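Local coordinates for hypothetical protein (Aeropyrum pernix, PDB 2P6H) that is of unknown function but belongs to the YjbQ (UPF0047) family and may bind an oxyanion, as a pocket occupied by sulfate suggests, at residues H43-V48 with R123-N128. Numbering follows the deposited sequence.
With SO4 (sulfate ion), chain C.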
loop_
_atom_site.group_PDB
_atom_site.type_symbol
_atom_site.label_atom_id
_atom_site.label_comp_id
_atom_site.label_asym_id
_atom_site.label_seq_id
_atom_site.Cartn_x
_atom_site.Cartn_y
_atom_site.Cartn_z
ATOM N N HIS A 43 -14.150 -3.060 -1.939
ATOM C CA HIS A 43 -14.542 -2.188 -3.052
ATOM C C HIS A 43 -13.380 -1.803 -3.966
ATOM O O HIS A 43 -12.272 -1.571 -3.490
ATOM C CB HIS A 43 -15.195 -0.911 -2.505
ATOM C CG HIS A 43 -16.311 -1.165 -1.536
ATOM N ND1 HIS A 43 -17.456 -1.850 -1.880
ATOM C CD2 HIS A 43 -16.451 -0.827 -0.231
ATOM C CE1 HIS A 43 -18.254 -1.926 -0.829
ATOM N NE2 HIS A 43 -17.667 -1.315 0.185
ATOM N N THR A 44 -13.646 -1.742 -5.270
ATOM C CA THR A 44 -12.639 -1.350 -6.252
ATOM C C THR A 44 -12.727 0.161 -6.534
ATOM O O THR A 44 -11.891 0.703 -7.247
ATOM C CB THR A 44 -12.828 -2.075 -7.610
ATOM O OG1 THR A 44 -14.085 -1.690 -8.186
ATOM C CG2 THR A 44 -12.787 -3.589 -7.436
ATOM N N THR A 45 -13.747 0.828 -5.989
ATOM C CA THR A 45 -13.830 2.290 -6.207
ATOM C C THR A 45 -13.906 3.060 -4.901
ATOM O O THR A 45 -14.391 4.181 -4.838
ATOM C CB THR A 45 -15.076 2.655 -7.018
ATOM O OG1 THR A 45 -16.235 2.156 -6.349
ATOM C CG2 THR A 45 -15.001 2.024 -8.411
ATOM N N ALA A 46 -13.339 2.445 -3.874
ATOM C CA ALA A 46 -13.168 3.077 -2.576
ATOM C C ALA A 46 -11.863 2.552 -2.052
ATOM O O ALA A 46 -11.330 1.557 -2.525
ATOM C CB ALA A 46 -14.349 2.764 -1.581
ATOM N N ALA A 47 -11.285 3.233 -1.070
ATOM C CA ALA A 47 -10.002 2.794 -0.531
ATOM C C ALA A 47 -9.916 3.096 0.960
ATOM O O ALA A 47 -10.834 3.648 1.555
ATOM C CB ALA A 47 -8.869 3.517 -1.275
ATOM N N VAL A 48 -8.811 2.655 1.581
ATOM C CA VAL A 48 -8.560 3.010 2.973
ATOM C C VAL A 48 -7.135 3.469 3.116
ATOM O O VAL A 48 -6.217 2.924 2.523
ATOM C CB VAL A 48 -8.756 1.805 3.901
ATOM C CG1 VAL A 48 -8.044 0.581 3.332
ATOM C CG2 VAL A 48 -8.159 2.117 5.268
ATOM N N ARG A 123 -22.798 6.001 -1.360
ATOM C CA ARG A 123 -23.061 4.557 -1.321
ATOM C C ARG A 123 -22.982 4.011 0.106
ATOM O O ARG A 123 -22.419 4.622 1.004
ATOM C CB ARG A 123 -22.009 3.818 -2.161
ATOM C CG ARG A 123 -22.144 3.991 -3.673
ATOM C CD ARG A 123 -21.180 3.056 -4.412
ATOM N NE ARG A 123 -21.074 3.370 -5.845
ATOM C CZ ARG A 123 -22.034 2.933 -6.690
ATOM N NH1 ARG A 123 -23.091 2.262 -6.261
ATOM N NH2 ARG A 123 -21.909 3.201 -8.001
ATOM N N GLU A 124 -23.578 2.841 0.286
ATOM C CA GLU A 124 -23.494 2.200 1.557
ATOM C C GLU A 124 -22.352 1.214 1.412
ATOM O O GLU A 124 -22.468 0.180 0.769
ATOM C CB GLU A 124 -24.867 1.528 1.904
ATOM C CG GLU A 124 -24.707 0.291 2.787
ATOM C CD GLU A 124 -25.422 0.531 4.095
ATOM O OE1 GLU A 124 -25.280 1.624 4.639
ATOM O OE2 GLU A 124 -26.136 -0.354 4.550
ATOM N N ARG A 125 -21.225 1.607 1.992
ATOM C CA ARG A 125 -20.000 0.829 1.876
ATOM C C ARG A 125 -19.717 -0.118 3.040
ATOM O O ARG A 125 -20.371 -0.055 4.072
ATOM C CB ARG A 125 -18.837 1.785 1.694
ATOM C CG ARG A 125 -18.954 2.692 0.494
ATOM C CD ARG A 125 -18.999 1.924 -0.832
ATOM N NE ARG A 125 -18.451 2.758 -1.896
ATOM C CZ ARG A 125 -18.028 2.292 -3.067
ATOM N NH1 ARG A 125 -18.108 0.987 -3.335
ATOM N NH2 ARG A 125 -17.456 3.115 -3.951
ATOM N N THR A 126 -18.746 -1.005 2.852
ATOM C CA THR A 126 -18.364 -2.002 3.861
ATOM C C THR A 126 -16.875 -1.966 4.177
ATOM O O THR A 126 -16.036 -1.725 3.318
ATOM C CB THR A 126 -18.707 -3.392 3.343
ATOM O OG1 THR A 126 -20.118 -3.478 3.138
ATOM C CG2 THR A 126 -18.291 -4.448 4.373
ATOM N N VAL A 127 -16.569 -2.158 5.474
ATOM C CA VAL A 127 -15.186 -2.328 5.895
ATOM C C VAL A 127 -15.090 -3.648 6.598
ATOM O O VAL A 127 -15.861 -3.934 7.512
ATOM C CB VAL A 127 -14.823 -1.238 6.908
ATOM C CG1 VAL A 127 -13.422 -1.513 7.479
ATOM C CG2 VAL A 127 -14.834 0.126 6.263
ATOM N N ASN A 128 -14.180 -4.485 6.102
ATOM C CA ASN A 128 -14.027 -5.784 6.701
ATOM C C ASN A 128 -12.830 -5.767 7.657
ATOM O O ASN A 128 -11.883 -5.014 7.475
ATOM C CB ASN A 128 -13.777 -6.804 5.565
ATOM C CG ASN A 128 -15.045 -7.039 4.763
ATOM O OD1 ASN A 128 -15.014 -7.346 3.577
ATOM N ND2 ASN A 128 -16.199 -6.914 5.451
HETATM S S SO4 C . -17.113 -1.643 -6.114
HETATM O O1 SO4 C . -17.674 -1.029 -7.406
HETATM O O2 SO4 C . -18.122 -2.351 -5.325
HETATM O O3 SO4 C . -16.569 -0.608 -5.240
HETATM O O4 SO4 C . -16.046 -2.587 -6.422
#
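A pocket occupied by sulfate, probably from the crystallisation liquor, is built in this UPF0047 protein where the loop leading into strand 46-51 faces the start of strand 124-133. The loop grips the anion through backbone and hydroxyl groups: Thr44 N donates an almost straight bond to sulfate O4 (2.8 Å), to which Thr44 OG1 also bonds, and Thr45 N reaches O3. From the facing strand, Arg125 NH1 bonds the same sulfate O3 at 2.9 Å. Arg125 bends at chi2 (-62°), which lays CD over the His43 ring and brings the guanidinium up to the loop. Arg125 NH2 donates to Thr45 OG1 over 2.9 Å, nearly in the guanidinium plane. Because Thr45 OG1 itself bonds sulfate O3, hydroxyl, guanidinium and anion form a closed polar cluster. A salt bridge from NE to Glu118 steadies the arginine, Ala46 CB lies against one guanidinium face, and Arg123 CD sits over the centre of the opposite face. His43 is the second link between the segments. His43 NE2 accepts the backbone N-H of Thr126 exactly in the ring plane (2.9 Å, 164°), so NE2 must be unprotonated in this bond. Arg125 CD sits 3.8 Å from the centroid of the His43 ring in a CH-pi contact, and NH1 lies above the rim of the same face, ring and guanidinium crossing obliquely with planes 51° apart. An alanine at His43 would probably leave Thr126 N without this acceptor and loosen the support under the arginine side chain. Across the subunit boundary, Asn51 of a neighbouring subunit bonds Thr44 O. Backbone amides, threonine hydroxyls and an arginine converging on one tetrahedral anion are consistent with a phosphate- or sulfate-binding site.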